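Local coordinates for tumor necrosis factor-inducible gene 6 protein (Homo sapiens, PDB 2PF5) that binds hyaluronan through its Link module and transfers heavy chains from inter-alpha-inhibitor to hyaluronan, thereby organising the extracellular matrix during tissue remodelling, at residues A[1-6]-A[89-95]; A[11-16]-A[48-54]; A[36-40]-A[72-76]; A[40-46]-A[59-63]. All coordinates share one frame. Where two conformers were deposited one is given. Residues are numbered along the deposited sequence.

Interaction 1: A[1-6]-A[89-95]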
loop_
_atom_site.group_PDB
_atom_site.type_symbol
_atom_site.label_atom_id
_atom_site.label_comp_id
_atom_site.label_asym_id
_atom_site.label_seq_id
_atom_site.Cartn_x
_atom_site.Cartn_y
_atom_site.Cartn_z
ATOM N N GLY A 1 11.149 6.324 3.508
ATOM C CA GLY A 1 9.768 6.775 3.817
ATOM C C GLY A 1 8.846 5.740 3.173
ATOM O O GLY A 1 9.213 4.572 3.008
ATOM N N VAL A 2 7.664 6.176 2.785
ATOM C CA VAL A 2 6.644 5.278 2.260
ATOM C C VAL A 2 6.531 5.492 0.750
ATOM O O VAL A 2 6.662 6.628 0.264
ATOM C CB VAL A 2 5.292 5.572 2.963
ATOM C CG1 VAL A 2 4.126 4.720 2.323
ATOM C CG2 VAL A 2 5.423 5.311 4.478
ATOM N N TYR A 3 6.289 4.425 -0.003
ATOM C CA TYR A 3 6.113 4.575 -1.437
ATOM C C TYR A 3 5.205 3.504 -2.015
ATOM O O TYR A 3 4.959 2.487 -1.372
ATOM C CB TYR A 3 7.472 4.594 -2.171
ATOM C CG TYR A 3 8.285 3.320 -2.045
ATOM C CD1 TYR A 3 8.126 2.275 -2.962
ATOM C CD2 TYR A 3 9.228 3.167 -1.014
ATOM C CE1 TYR A 3 8.878 1.110 -2.849
ATOM C CE2 TYR A 3 9.990 2.024 -0.903
ATOM C CZ TYR A 3 9.820 1.000 -1.836
ATOM O OH TYR A 3 10.573 -0.154 -1.749
ATOM N N HIS A 4 4.739 3.752 -3.236
ATOM C CA HIS A 4 3.782 2.861 -3.914
ATOM C C HIS A 4 4.532 2.011 -4.933
ATOM O O HIS A 4 5.401 2.527 -5.665
ATOM C CB HIS A 4 2.722 3.714 -4.591
ATOM C CG HIS A 4 1.872 2.991 -5.595
ATOM N ND1 HIS A 4 2.041 3.152 -6.951
ATOM C CD2 HIS A 4 0.809 2.161 -5.442
ATOM C CE1 HIS A 4 1.144 2.420 -7.598
ATOM N NE2 HIS A 4 0.381 1.817 -6.703
ATOM N N ARG A 5 4.162 0.736 -5.036
ATOM C CA ARG A 5 4.769 -0.141 -6.043
ATOM C C ARG A 5 3.694 -1.001 -6.723
ATOM O O ARG A 5 2.772 -1.495 -6.063
ATOM C CB ARG A 5 5.861 -1.036 -5.424
ATOM C CG ARG A 5 7.215 -0.370 -5.094
ATOM C CD ARG A 5 8.179 -0.248 -6.312
ATOM N NE ARG A 5 9.446 0.431 -5.999
ATOM C CZ ARG A 5 9.639 1.751 -5.906
ATOM N NH1 ARG A 5 8.647 2.636 -6.082
ATOM N NH2 ARG A 5 10.845 2.196 -5.604
ATOM N N GLU A 6 3.819 -1.147 -8.041
ATOM C CA GLU A 6 3.007 -2.084 -8.841
ATOM C C GLU A 6 3.836 -3.328 -9.138
ATOM O O GLU A 6 5.084 -3.245 -9.210
ATOM C CB GLU A 6 2.732 -1.483 -10.210
ATOM C CG GLU A 6 1.772 -0.348 -10.242
ATOM C CD GLU A 6 1.444 0.031 -11.660
ATOM O OE1 GLU A 6 2.182 -0.350 -12.591
ATOM O OE2 GLU A 6 0.443 0.710 -11.849
ATOM N N ASP A 89 -2.080 -3.194 -5.507
ATOM C CA ASP A 89 -0.698 -2.762 -5.538
ATOM C C ASP A 89 -0.086 -2.986 -4.147
ATOM O O ASP A 89 -0.611 -3.775 -3.341
ATOM C CB ASP A 89 -0.631 -1.297 -6.023
ATOM C CG ASP A 89 -0.960 -1.153 -7.502
ATOM O OD1 ASP A 89 -0.886 -2.147 -8.282
ATOM O OD2 ASP A 89 -1.288 -0.017 -7.903
ATOM N N ALA A 90 1.005 -2.281 -3.839
ATOM C CA ALA A 90 1.673 -2.414 -2.550
ATOM C C ALA A 90 2.097 -1.029 -2.053
ATOM O O ALA A 90 2.513 -0.192 -2.843
ATOM C CB ALA A 90 2.902 -3.314 -2.678
ATOM N N TYR A 91 1.982 -0.819 -0.746
ATOM C CA TYR A 91 2.571 0.343 -0.061
ATOM C C TYR A 91 3.700 -0.156 0.813
ATOM O O TYR A 91 3.478 -0.943 1.742
ATOM C CB TYR A 91 1.515 1.148 0.742
ATOM C CG TYR A 91 0.691 1.939 -0.210
ATOM C CD1 TYR A 91 -0.565 1.474 -0.604
ATOM C CD2 TYR A 91 1.202 3.115 -0.813
ATOM C CE1 TYR A 91 -1.333 2.181 -1.539
ATOM C CE2 TYR A 91 0.454 3.820 -1.759
ATOM C CZ TYR A 91 -0.825 3.337 -2.111
ATOM O OH TYR A 91 -1.590 3.996 -3.045
ATOM N N CYS A 92 4.921 0.260 0.465
ATOM C CA CYS A 92 6.126 -0.155 1.152
ATOM C C CYS A 92 6.658 0.941 2.095
ATOM O O CYS A 92 6.529 2.141 1.828
ATOM C CB CYS A 92 7.237 -0.442 0.155
ATOM S SG CYS A 92 6.927 -1.747 -1.053
ATOM N N TYR A 93 7.321 0.487 3.149
ATOM C CA TYR A 93 8.088 1.359 4.046
ATOM C C TYR A 93 9.570 0.953 4.044
ATOM O O TYR A 93 9.918 -0.195 4.365
ATOM C CB TYR A 93 7.517 1.315 5.459
ATOM C CG TYR A 93 8.321 2.205 6.401
ATOM C CD1 TYR A 93 8.408 3.586 6.167
ATOM C CD2 TYR A 93 8.985 1.684 7.495
ATOM C CE1 TYR A 93 9.167 4.423 7.006
ATOM C CE2 TYR A 93 9.755 2.531 8.376
ATOM C CZ TYR A 93 9.801 3.899 8.106
ATOM O OH TYR A 93 10.536 4.750 8.902
ATOM N N ASN A 94 10.435 1.886 3.646
ATOM C CA ASN A 94 11.886 1.670 3.692
ATOM C C ASN A 94 12.521 2.979 4.172
ATOM O O ASN A 94 12.745 3.855 3.348
ATOM C CB ASN A 94 12.411 1.331 2.298
ATOM C CG ASN A 94 13.804 0.756 2.308
ATOM O OD1 ASN A 94 14.680 1.189 3.067
ATOM N ND2 ASN A 94 14.041 -0.193 1.426
ATOM N N PRO A 95 12.817 3.115 5.476
ATOM C CA PRO A 95 13.346 4.413 6.000
ATOM C C PRO A 95 14.800 4.738 5.624
ATOM O O PRO A 95 15.543 3.845 5.212
ATOM C CB PRO A 95 13.242 4.234 7.512
ATOM C CG PRO A 95 13.462 2.764 7.714
ATOM C CD PRO A 95 12.702 2.109 6.550
HETATM O O HOH W 1 -1.040 1.608 -10.023
#
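In the Link module, a compact alpha/beta fold, the first and last strands of the chain pair as an antiparallel ladder, a case of a domain closed by its own termini. The axes of strands 2-5 and 89-93 approach to 4.7 Å, with directions 153° apart. Y3 and C92 form a hydrogen-bonded pair, Y3 N to C92 O and C92 N to Y3 O both at 2.9 Å. R5 and A90 repeat the pattern, R5 N to A90 O and A90 N to R5 O again at 2.9 Å. Beyond the strands the pairing continues, G1 N reaching N94 O at 2.9 Å and N94 N reaching G1 O at 3.0 Å. The carboxylate of D89 is shared: OD1 accepts the backbone N of Y12, while OD2 takes both the imidazole of H4 and water 1, which donates to OE2 of E6 and so bridges two like charges. The phenol of Y91 is satisfied by the carbonyl of A48, and Y3 OH and R5 NE turn to E26. C92 is disulfide-bonded to C23, tying the ladder to helix 16-25. On the same face as that bridge, C92 CB sits over the Y3 ring, 3.8 Å from its centroid.

Interaction 2: A[11-16]-A[48-54]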
loop_
_atom_site.group_PDB
_atom_site.type_symbol
_atom_site.label_atom_id
_atom_site.label_comp_id
_atom_site.label_asym_id
_atom_site.label_seq_id
_atom_site.Cartn_x
_atom_site.Cartn_y
_atom_site.Cartn_z
ATOM N N LYS A 11 -0.888 -2.692 -13.030
ATOM C CA LYS A 11 -1.711 -2.253 -11.910
ATOM C C LYS A 11 -2.579 -3.405 -11.370
ATOM O O LYS A 11 -3.147 -4.175 -12.163
ATOM C CB LYS A 11 -2.610 -1.092 -12.375
ATOM C CG LYS A 11 -3.475 -0.504 -11.246
ATOM C CD LYS A 11 -4.317 0.683 -11.747
ATOM C CE LYS A 11 -4.886 1.460 -10.558
ATOM N NZ LYS A 11 -5.576 2.694 -11.049
ATOM N N TYR A 12 -2.648 -3.499 -10.048
ATOM C CA TYR A 12 -3.476 -4.468 -9.299
ATOM C C TYR A 12 -3.178 -5.914 -9.712
ATOM O O TYR A 12 -4.049 -6.639 -10.223
ATOM C CB TYR A 12 -4.987 -4.146 -9.416
ATOM C CG TYR A 12 -5.435 -2.797 -8.840
ATOM C CD1 TYR A 12 -4.624 -2.049 -7.966
ATOM C CD2 TYR A 12 -6.688 -2.299 -9.139
ATOM C CE1 TYR A 12 -5.060 -0.817 -7.458
ATOM C CE2 TYR A 12 -7.134 -1.090 -8.636
ATOM C CZ TYR A 12 -6.332 -0.360 -7.782
ATOM O OH TYR A 12 -6.825 0.837 -7.308
ATOM N N LYS A 13 -1.931 -6.322 -9.513
ATOM C CA LYS A 13 -1.504 -7.654 -9.887
ATOM C C LYS A 13 -0.684 -8.344 -8.777
ATOM O O LYS A 13 -0.078 -9.389 -9.013
ATOM C CB LYS A 13 -0.758 -7.580 -11.234
ATOM C CG LYS A 13 -1.708 -7.757 -12.428
ATOM C CD LYS A 13 -1.266 -6.978 -13.625
ATOM C CE LYS A 13 -2.296 -7.078 -14.756
ATOM N NZ LYS A 13 -2.488 -8.466 -15.290
ATOM N N LEU A 14 -0.682 -7.780 -7.564
ATOM C CA LEU A 14 0.022 -8.404 -6.442
ATOM C C LEU A 14 -0.937 -8.976 -5.409
ATOM O O LEU A 14 -1.820 -8.278 -4.925
ATOM C CB LEU A 14 0.977 -7.421 -5.718
ATOM C CG LEU A 14 2.085 -6.800 -6.584
ATOM C CD1 LEU A 14 2.616 -5.558 -5.844
ATOM C CD2 LEU A 14 3.181 -7.771 -6.832
ATOM N N THR A 15 -0.740 -10.252 -5.052
ATOM C CA THR A 15 -1.430 -10.825 -3.893
ATOM C C THR A 15 -0.778 -10.230 -2.657
ATOM O O THR A 15 0.284 -9.576 -2.761
ATOM C CB THR A 15 -1.299 -12.360 -3.832
ATOM O OG1 THR A 15 0.087 -12.688 -3.668
ATOM C CG2 THR A 15 -1.857 -13.037 -5.129
ATOM N N TYR A 16 -1.377 -10.463 -1.490
ATOM C CA TYR A 16 -0.807 -9.983 -0.243
ATOM C C TYR A 16 0.623 -10.500 -0.060
ATOM O O TYR A 16 1.529 -9.738 0.249
ATOM C CB TYR A 16 -1.659 -10.402 0.964
ATOM C CG TYR A 16 -1.055 -9.974 2.290
ATOM C CD1 TYR A 16 -0.819 -8.616 2.551
ATOM C CD2 TYR A 16 -0.716 -10.911 3.276
ATOM C CE1 TYR A 16 -0.250 -8.199 3.747
ATOM C CE2 TYR A 16 -0.161 -10.490 4.517
ATOM C CZ TYR A 16 0.080 -9.132 4.721
ATOM O OH TYR A 16 0.597 -8.652 5.907
ATOM N N ALA A 48 -4.455 4.640 -5.981
ATOM C CA ALA A 48 -4.295 3.214 -6.288
ATOM C C ALA A 48 -4.299 2.411 -5.008
ATOM O O ALA A 48 -3.420 2.582 -4.140
ATOM C CB ALA A 48 -2.987 2.962 -7.086
ATOM N N ALA A 49 -5.281 1.519 -4.880
ATOM C CA ALA A 49 -5.402 0.702 -3.687
ATOM C C ALA A 49 -4.192 -0.237 -3.630
ATOM O O ALA A 49 -3.811 -0.832 -4.655
ATOM C CB ALA A 49 -6.720 -0.104 -3.739
ATOM N N GLY A 50 -3.615 -0.385 -2.449
ATOM C CA GLY A 50 -2.506 -1.291 -2.242
ATOM C C GLY A 50 -2.552 -2.015 -0.916
ATOM O O GLY A 50 -3.058 -1.486 0.065
ATOM N N TRP A 51 -1.957 -3.212 -0.888
ATOM C CA TRP A 51 -1.679 -3.931 0.349
ATOM C C TRP A 51 -0.747 -3.140 1.288
ATOM O O TRP A 51 0.205 -2.469 0.851
ATOM C CB TRP A 51 -1.024 -5.290 0.056
ATOM C CG TRP A 51 -1.913 -6.265 -0.699
ATOM C CD1 TRP A 51 -1.823 -6.617 -2.022
ATOM C CD2 TRP A 51 -3.002 -7.025 -0.146
ATOM N NE1 TRP A 51 -2.811 -7.553 -2.324
ATOM C CE2 TRP A 51 -3.540 -7.812 -1.187
ATOM C CE3 TRP A 51 -3.573 -7.109 1.136
ATOM C CZ2 TRP A 51 -4.625 -8.704 -0.985
ATOM C CZ3 TRP A 51 -4.682 -7.969 1.339
ATOM C CH2 TRP A 51 -5.182 -8.764 0.274
ATOM N N MET A 52 -1.028 -3.263 2.577
ATOM C CA MET A 52 -0.180 -2.701 3.620
ATOM C C MET A 52 -0.126 -3.673 4.783
ATOM O O MET A 52 -0.672 -4.769 4.690
ATOM C CB MET A 52 -0.650 -1.274 3.994
ATOM C CG MET A 52 -1.923 -1.224 4.824
ATOM S SD MET A 52 -2.615 0.463 5.045
ATOM C CE MET A 52 -3.438 0.597 3.523
ATOM N N ALA A 53 0.533 -3.297 5.880
ATOM C CA ALA A 53 0.734 -4.215 6.984
ATOM C C ALA A 53 -0.601 -4.811 7.477
ATOM O O ALA A 53 -1.660 -4.170 7.458
ATOM C CB ALA A 53 1.462 -3.545 8.120
ATOM N N LYS A 54 -0.531 -6.068 7.886
ATOM C CA LYS A 54 -1.663 -6.776 8.478
ATOM C C LYS A 54 -2.700 -7.243 7.455
ATOM O O LYS A 54 -3.735 -7.758 7.814
ATOM C CB LYS A 54 -2.335 -5.933 9.561
ATOM C CG LYS A 54 -1.546 -5.767 10.829
ATOM C CD LYS A 54 -2.365 -5.070 11.889
ATOM C CE LYS A 54 -3.402 -6.017 12.508
ATOM N NZ LYS A 54 -4.710 -5.393 12.930
HETATM O O HOH W 2 2.120 -7.541 8.112
#
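An indole packed beneath the start of a helix makes the centre of this contact. The five-membered ring of W51 lies under the backbone of Y16, whose CA is 3.6 Å from the ring centroid and almost on its normal, a CH-pi contact. The Y16 ring leans obliquely against the six-membered ring, with Y16 CD1 and W51 CE3 3.4 Å apart. Y12 rests on two small residues, its CE1 4.3 Å from A48 CB and its CZ 4.1 Å from A49 CB. Outward, W51 NE1 donates to L14 O at 2.9 Å, so the indole is held at its edge as well as by its face, and Y12 OH accepts from A49 N at 3.0 Å. At the outer margin water 2 joins Y16 OH, 2.9 Å away, to K54 N, 3.0 Å away. The lesson is that a loop and the first turn of the helix after it can be fastened to a sheet by aromatic side chains from both partners, helped by hydrogen bonds. In this Link module the loop leads from strand 2-5 into helix 16-25, with T15 as N-cap, while W88 meets both Y12 and W51 edge-to-face and strand 50-51 runs between strands 56-61 and 89-93.

Interaction 3: A[36-40]-A[72-76]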
loop_
_atom_site.group_PDB
_atom_site.type_symbol
_atom_site.label_atom_id
_atom_site.label_comp_id
_atom_site.label_asym_id
_atom_site.label_seq_id
_atom_site.Cartn_x
_atom_site.Cartn_y
_atom_site.Cartn_z
ATOM N N LEU A 36 1.605 5.008 6.494
ATOM C CA LEU A 36 0.934 5.535 5.324
ATOM C C LEU A 36 0.228 6.858 5.665
ATOM O O LEU A 36 0.288 7.812 4.864
ATOM C CB LEU A 36 -0.068 4.485 4.733
ATOM C CG LEU A 36 -0.754 4.868 3.410
ATOM C CD1 LEU A 36 0.270 5.100 2.259
ATOM C CD2 LEU A 36 -1.824 3.790 3.007
ATOM N N GLU A 37 -0.427 6.913 6.828
ATOM C CA GLU A 37 -1.116 8.139 7.249
ATOM C C GLU A 37 -0.163 9.333 7.469
ATOM O O GLU A 37 -0.465 10.487 7.058
ATOM C CB GLU A 37 -2.033 7.908 8.462
ATOM C CG GLU A 37 -2.588 9.250 9.058
ATOM C CD GLU A 37 -3.519 10.012 8.083
ATOM O OE1 GLU A 37 -3.919 9.437 7.049
ATOM O OE2 GLU A 37 -3.854 11.189 8.359
ATOM N N ALA A 38 0.946 9.072 8.161
ATOM C CA ALA A 38 1.996 10.088 8.350
ATOM C C ALA A 38 2.531 10.551 6.989
ATOM O O ALA A 38 2.684 11.760 6.737
ATOM C CB ALA A 38 3.136 9.513 9.248
ATOM N N ALA A 39 2.791 9.609 6.081
ATOM C CA ALA A 39 3.236 10.007 4.729
ATOM C C ALA A 39 2.220 10.939 4.036
ATOM O O ALA A 39 2.589 11.968 3.412
ATOM C CB ALA A 39 3.522 8.747 3.850
ATOM N N ARG A 40 0.939 10.584 4.161
ATOM C CA ARG A 40 -0.147 11.375 3.570
ATOM C C ARG A 40 -0.226 12.790 4.164
ATOM O O ARG A 40 -0.490 13.763 3.435
ATOM C CB ARG A 40 -1.492 10.654 3.765
ATOM C CG ARG A 40 -2.626 11.232 2.903
ATOM C CD ARG A 40 -3.967 10.758 3.421
ATOM N NE ARG A 40 -4.191 11.247 4.784
ATOM C CZ ARG A 40 -4.608 12.477 5.071
ATOM N NH1 ARG A 40 -4.885 13.342 4.089
ATOM N NH2 ARG A 40 -4.760 12.839 6.337
ATOM N N LYS A 72 -11.498 12.680 -1.512
ATOM C CA LYS A 72 -12.084 12.541 -0.170
ATOM C C LYS A 72 -10.993 12.299 0.866
ATOM O O LYS A 72 -10.646 11.151 1.160
ATOM C CB LYS A 72 -13.137 11.426 -0.170
ATOM C CG LYS A 72 -13.001 10.456 -1.343
ATOM C CD LYS A 72 -14.002 9.317 -1.263
ATOM C CE LYS A 72 -13.665 8.250 -2.294
ATOM N NZ LYS A 72 -14.873 7.559 -2.838
ATOM N N THR A 73 -10.450 13.381 1.427
ATOM C CA THR A 73 -9.109 13.318 2.045
ATOM C C THR A 73 -8.991 12.293 3.186
ATOM O O THR A 73 -9.940 12.066 3.947
ATOM C CB THR A 73 -8.546 14.704 2.472
ATOM O OG1 THR A 73 -9.174 15.149 3.678
ATOM C CG2 THR A 73 -8.774 15.742 1.397
ATOM N N GLY A 74 -7.817 11.685 3.285
ATOM C CA GLY A 74 -7.565 10.647 4.257
ATOM C C GLY A 74 -7.162 9.397 3.503
ATOM O O GLY A 74 -7.036 9.415 2.279
ATOM N N ILE A 75 -6.936 8.319 4.243
ATOM C CA ILE A 75 -6.723 7.000 3.651
ATOM C C ILE A 75 -8.093 6.389 3.403
ATOM O O ILE A 75 -8.931 6.343 4.309
ATOM C CB ILE A 75 -5.867 6.113 4.567
ATOM C CG1 ILE A 75 -4.439 6.697 4.688
ATOM C CG2 ILE A 75 -5.802 4.620 4.024
ATOM C CD1 ILE A 75 -3.644 6.024 5.765
ATOM N N ILE A 76 -8.345 5.962 2.168
ATOM C CA ILE A 76 -9.586 5.260 1.852
ATOM C C ILE A 76 -9.310 3.827 2.311
ATOM O O ILE A 76 -8.342 3.210 1.855
ATOM C CB ILE A 76 -9.914 5.333 0.335
ATOM C CG1 ILE A 76 -10.004 6.804 -0.120
ATOM C CG2 ILE A 76 -11.190 4.484 -0.013
ATOM C CD1 ILE A 76 -11.121 7.622 0.540
HETATM O O HOH W 3 -6.526 8.711 7.015
#
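I75, R40 and G74 carry most of this helix-to-strand contact, in which no direct hydrogen bond crosses. I75 fills the gap between helix 33-41 and strand 74-80: its CD1 lies 3.9 Å from L36 CG and 3.5 Å from the backbone N of E37, so one methyl meets both leucine side chain and helix backbone. R40 reaches from the next helical turn, with its CD 3.9 Å from I75 N and its guanidinium laid face-on over the backbone of G74. R40 NH1 and G74 N are 3.5 Å apart, but both are donors, so this is packing. G74 has a phi of 121°, at which a side chain would collide with the preceding carbonyl. R40 is held by E37, NE to OE1 at 2.9 Å and NH2 to OE2 at 2.8 Å, a two-pronged salt bridge within the helix. Water 3 supplies the polar link across the gap, donating to E37 OE1 at 2.7 Å and accepting from I75 N at 2.8 Å. The short axes come within 8.7 Å at 132°; helix 33-41 packs across a face of the Link-module sheet, I75 meeting it from strand 74-80, P60 from strand 56-61 and V2 from strand 2-5.

Interaction 4: A[40-46]-A[59-63]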
loop_
_atom_site.group_PDB
_atom_site.type_symbol
_atom_site.label_atom_id
_atom_site.label_comp_id
_atom_site.label_asym_id
_atom_site.label_seq_id
_atom_site.Cartn_x
_atom_site.Cartn_y
_atom_site.Cartn_z
ATOM N N ARG A 40 0.939 10.584 4.161
ATOM C CA ARG A 40 -0.147 11.375 3.570
ATOM C C ARG A 40 -0.226 12.790 4.164
ATOM O O ARG A 40 -0.490 13.763 3.435
ATOM C CB ARG A 40 -1.492 10.654 3.765
ATOM C CG ARG A 40 -2.626 11.232 2.903
ATOM C CD ARG A 40 -3.967 10.758 3.421
ATOM N NE ARG A 40 -4.191 11.247 4.784
ATOM C CZ ARG A 40 -4.608 12.477 5.071
ATOM N NH1 ARG A 40 -4.885 13.342 4.089
ATOM N NH2 ARG A 40 -4.760 12.839 6.337
ATOM N N LYS A 41 -0.035 12.892 5.486
ATOM C CA LYS A 41 -0.028 14.209 6.133
ATOM C C LYS A 41 1.070 15.132 5.605
ATOM O O LYS A 41 0.958 16.362 5.717
ATOM C CB LYS A 41 0.080 14.076 7.641
ATOM C CG LYS A 41 -1.260 14.061 8.347
ATOM C CD LYS A 41 -1.268 12.962 9.380
ATOM C CE LYS A 41 -2.255 13.244 10.494
ATOM N NZ LYS A 41 -2.960 11.988 10.867
ATOM N N ILE A 42 2.119 14.559 5.028
ATOM C CA ILE A 42 3.174 15.380 4.433
ATOM C C ILE A 42 3.250 15.251 2.918
ATOM O O ILE A 42 4.305 15.480 2.327
ATOM C CB ILE A 42 4.555 15.215 5.136
ATOM C CG1 ILE A 42 5.013 13.765 5.173
ATOM C CG2 ILE A 42 4.494 15.804 6.543
ATOM C CD1 ILE A 42 6.434 13.672 5.628
ATOM N N GLY A 43 2.104 14.908 2.305
ATOM C CA GLY A 43 1.855 15.187 0.881
ATOM C C GLY A 43 1.785 13.949 -0.016
ATOM O O GLY A 43 1.703 14.082 -1.232
ATOM N N PHE A 44 1.870 12.755 0.572
ATOM C CA PHE A 44 1.878 11.510 -0.194
ATOM C C PHE A 44 0.458 11.171 -0.648
ATOM O O PHE A 44 -0.412 10.908 0.181
ATOM C CB PHE A 44 2.415 10.364 0.654
ATOM C CG PHE A 44 2.597 9.062 -0.096
ATOM C CD1 PHE A 44 3.425 8.979 -1.219
ATOM C CD2 PHE A 44 1.987 7.908 0.370
ATOM C CE1 PHE A 44 3.593 7.733 -1.892
ATOM C CE2 PHE A 44 2.167 6.670 -0.277
ATOM C CZ PHE A 44 2.949 6.588 -1.404
ATOM N N HIS A 45 0.249 11.190 -1.963
ATOM C CA HIS A 45 -1.066 11.009 -2.606
ATOM C C HIS A 45 -0.879 9.994 -3.743
ATOM O O HIS A 45 -0.047 10.234 -4.625
ATOM C CB HIS A 45 -1.507 12.384 -3.166
ATOM C CG HIS A 45 -2.837 12.394 -3.864
ATOM N ND1 HIS A 45 -3.951 13.004 -3.331
ATOM C CD2 HIS A 45 -3.219 11.905 -5.070
ATOM C CE1 HIS A 45 -4.966 12.874 -4.166
ATOM N NE2 HIS A 45 -4.548 12.204 -5.226
ATOM N N VAL A 46 -1.629 8.890 -3.731
ATOM C CA VAL A 46 -1.621 7.941 -4.853
ATOM C C VAL A 46 -3.049 7.395 -5.002
ATOM O O VAL A 46 -3.613 6.901 -4.037
ATOM C CB VAL A 46 -0.665 6.730 -4.627
ATOM C CG1 VAL A 46 -0.621 5.868 -5.879
ATOM C CG2 VAL A 46 0.757 7.168 -4.247
ATOM N N TYR A 59 -5.637 3.436 0.239
ATOM C CA TYR A 59 -4.792 4.372 -0.536
ATOM C C TYR A 59 -4.926 5.779 -0.002
ATOM O O TYR A 59 -5.991 6.145 0.479
ATOM C CB TYR A 59 -5.119 4.346 -2.034
ATOM C CG TYR A 59 -6.541 4.681 -2.432
ATOM C CD1 TYR A 59 -6.890 5.979 -2.833
ATOM C CD2 TYR A 59 -7.527 3.689 -2.493
ATOM C CE1 TYR A 59 -8.193 6.293 -3.247
ATOM C CE2 TYR A 59 -8.849 4.001 -2.909
ATOM C CZ TYR A 59 -9.161 5.293 -3.281
ATOM O OH TYR A 59 -10.435 5.602 -3.689
ATOM N N PRO A 60 -3.828 6.564 -0.089
ATOM C CA PRO A 60 -3.848 7.903 0.504
ATOM C C PRO A 60 -4.349 9.012 -0.419
ATOM O O PRO A 60 -3.848 9.161 -1.556
ATOM C CB PRO A 60 -2.370 8.137 0.881
ATOM C CG PRO A 60 -1.572 7.362 -0.118
ATOM C CD PRO A 60 -2.485 6.197 -0.612
ATOM N N ILE A 61 -5.317 9.786 0.077
ATOM C CA ILE A 61 -5.766 10.999 -0.616
ATOM C C ILE A 61 -5.378 12.258 0.168
ATOM O O ILE A 61 -5.679 12.390 1.352
ATOM C CB ILE A 61 -7.298 10.965 -0.919
ATOM C CG1 ILE A 61 -7.645 9.725 -1.765
ATOM C CG2 ILE A 61 -7.766 12.275 -1.600
ATOM C CD1 ILE A 61 -6.846 9.611 -3.085
ATOM N N VAL A 62 -4.701 13.182 -0.514
ATOM C CA VAL A 62 -4.342 14.484 0.077
ATOM C C VAL A 62 -5.355 15.548 -0.354
ATOM O O VAL A 62 -5.781 16.376 0.464
ATOM C CB VAL A 62 -2.884 14.896 -0.308
ATOM C CG1 VAL A 62 -2.566 16.364 0.076
ATOM C CG2 VAL A 62 -1.884 13.945 0.323
ATOM N N LYS A 63 -5.711 15.542 -1.641
ATOM C CA LYS A 63 -6.704 16.469 -2.190
ATOM C C LYS A 63 -7.810 15.723 -2.940
ATOM O O LYS A 63 -7.526 14.925 -3.839
ATOM C CB LYS A 63 -6.054 17.508 -3.111
ATOM C CG LYS A 63 -5.790 18.880 -2.460
ATOM C CD LYS A 63 -4.528 18.834 -1.587
ATOM C CE LYS A 63 -4.274 20.129 -0.818
ATOM N NZ LYS A 63 -3.601 19.806 0.493
HETATM O O HOH W 4 -4.484 16.072 3.304
#
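A Schellman motif ends helix 33-41 here, in the alpha/beta Link module, and sends the chain back along strand 56-61. G43, the C-prime residue with phi 112°, gives its N to R40 O at 3.1 Å, and F44 N returns to A39 O. The chain then draws alongside the strand: V46 N donates to P60 O at 3.1 Å, and the CA atoms of H45 and I61 are 5.1 Å apart. A CA-H...O contact from H45 CA to P60 O, 3.5 Å, supplements this one backbone hydrogen bond. Among the side chains P60 is central, its CB 3.7 Å from R40 CG and its CG 3.6 Å from F44 CD2, while V62 CG2 fits 3.4 Å from the carbonyl oxygens of both R40 and F44. The F44 carbonyl is buried without a polar partner. R40, whose salt bridge is with E37, also offers NH1 to I61 O at 3.0 Å, and water 4 connects the same nitrogen, weakly, to V62 O. The principle illustrated is that side chains can take over where backbone pairing stops. H45 does so from the loop, as its ring nitrogen ND1 accepts the backbone N of V62 at 2.9 Å.

How the interactions relate
All four contacts belong to one Link module and reach the same mixed sheet. Interaction 1 closes the chain end to end, and the other three lie within the span it encloses. Interactions 3 and 4 are near neighbours, centres about 5 Å apart; they share R40 and helix 33-41, and their strands 74-80 and 56-61 pair through G74 O and I61 N, 2.8 Å apart. Interaction 2 lies about 16 and 17 Å from these two, centre to centre, and alternates with both along the chain. Y91 joins several of them, touching L36, F44, V46 and P60 and hydrogen-bonding through its OH to A48 O. Distant sequence segments thus converge on the sheet of the hyaluronan-binding domain.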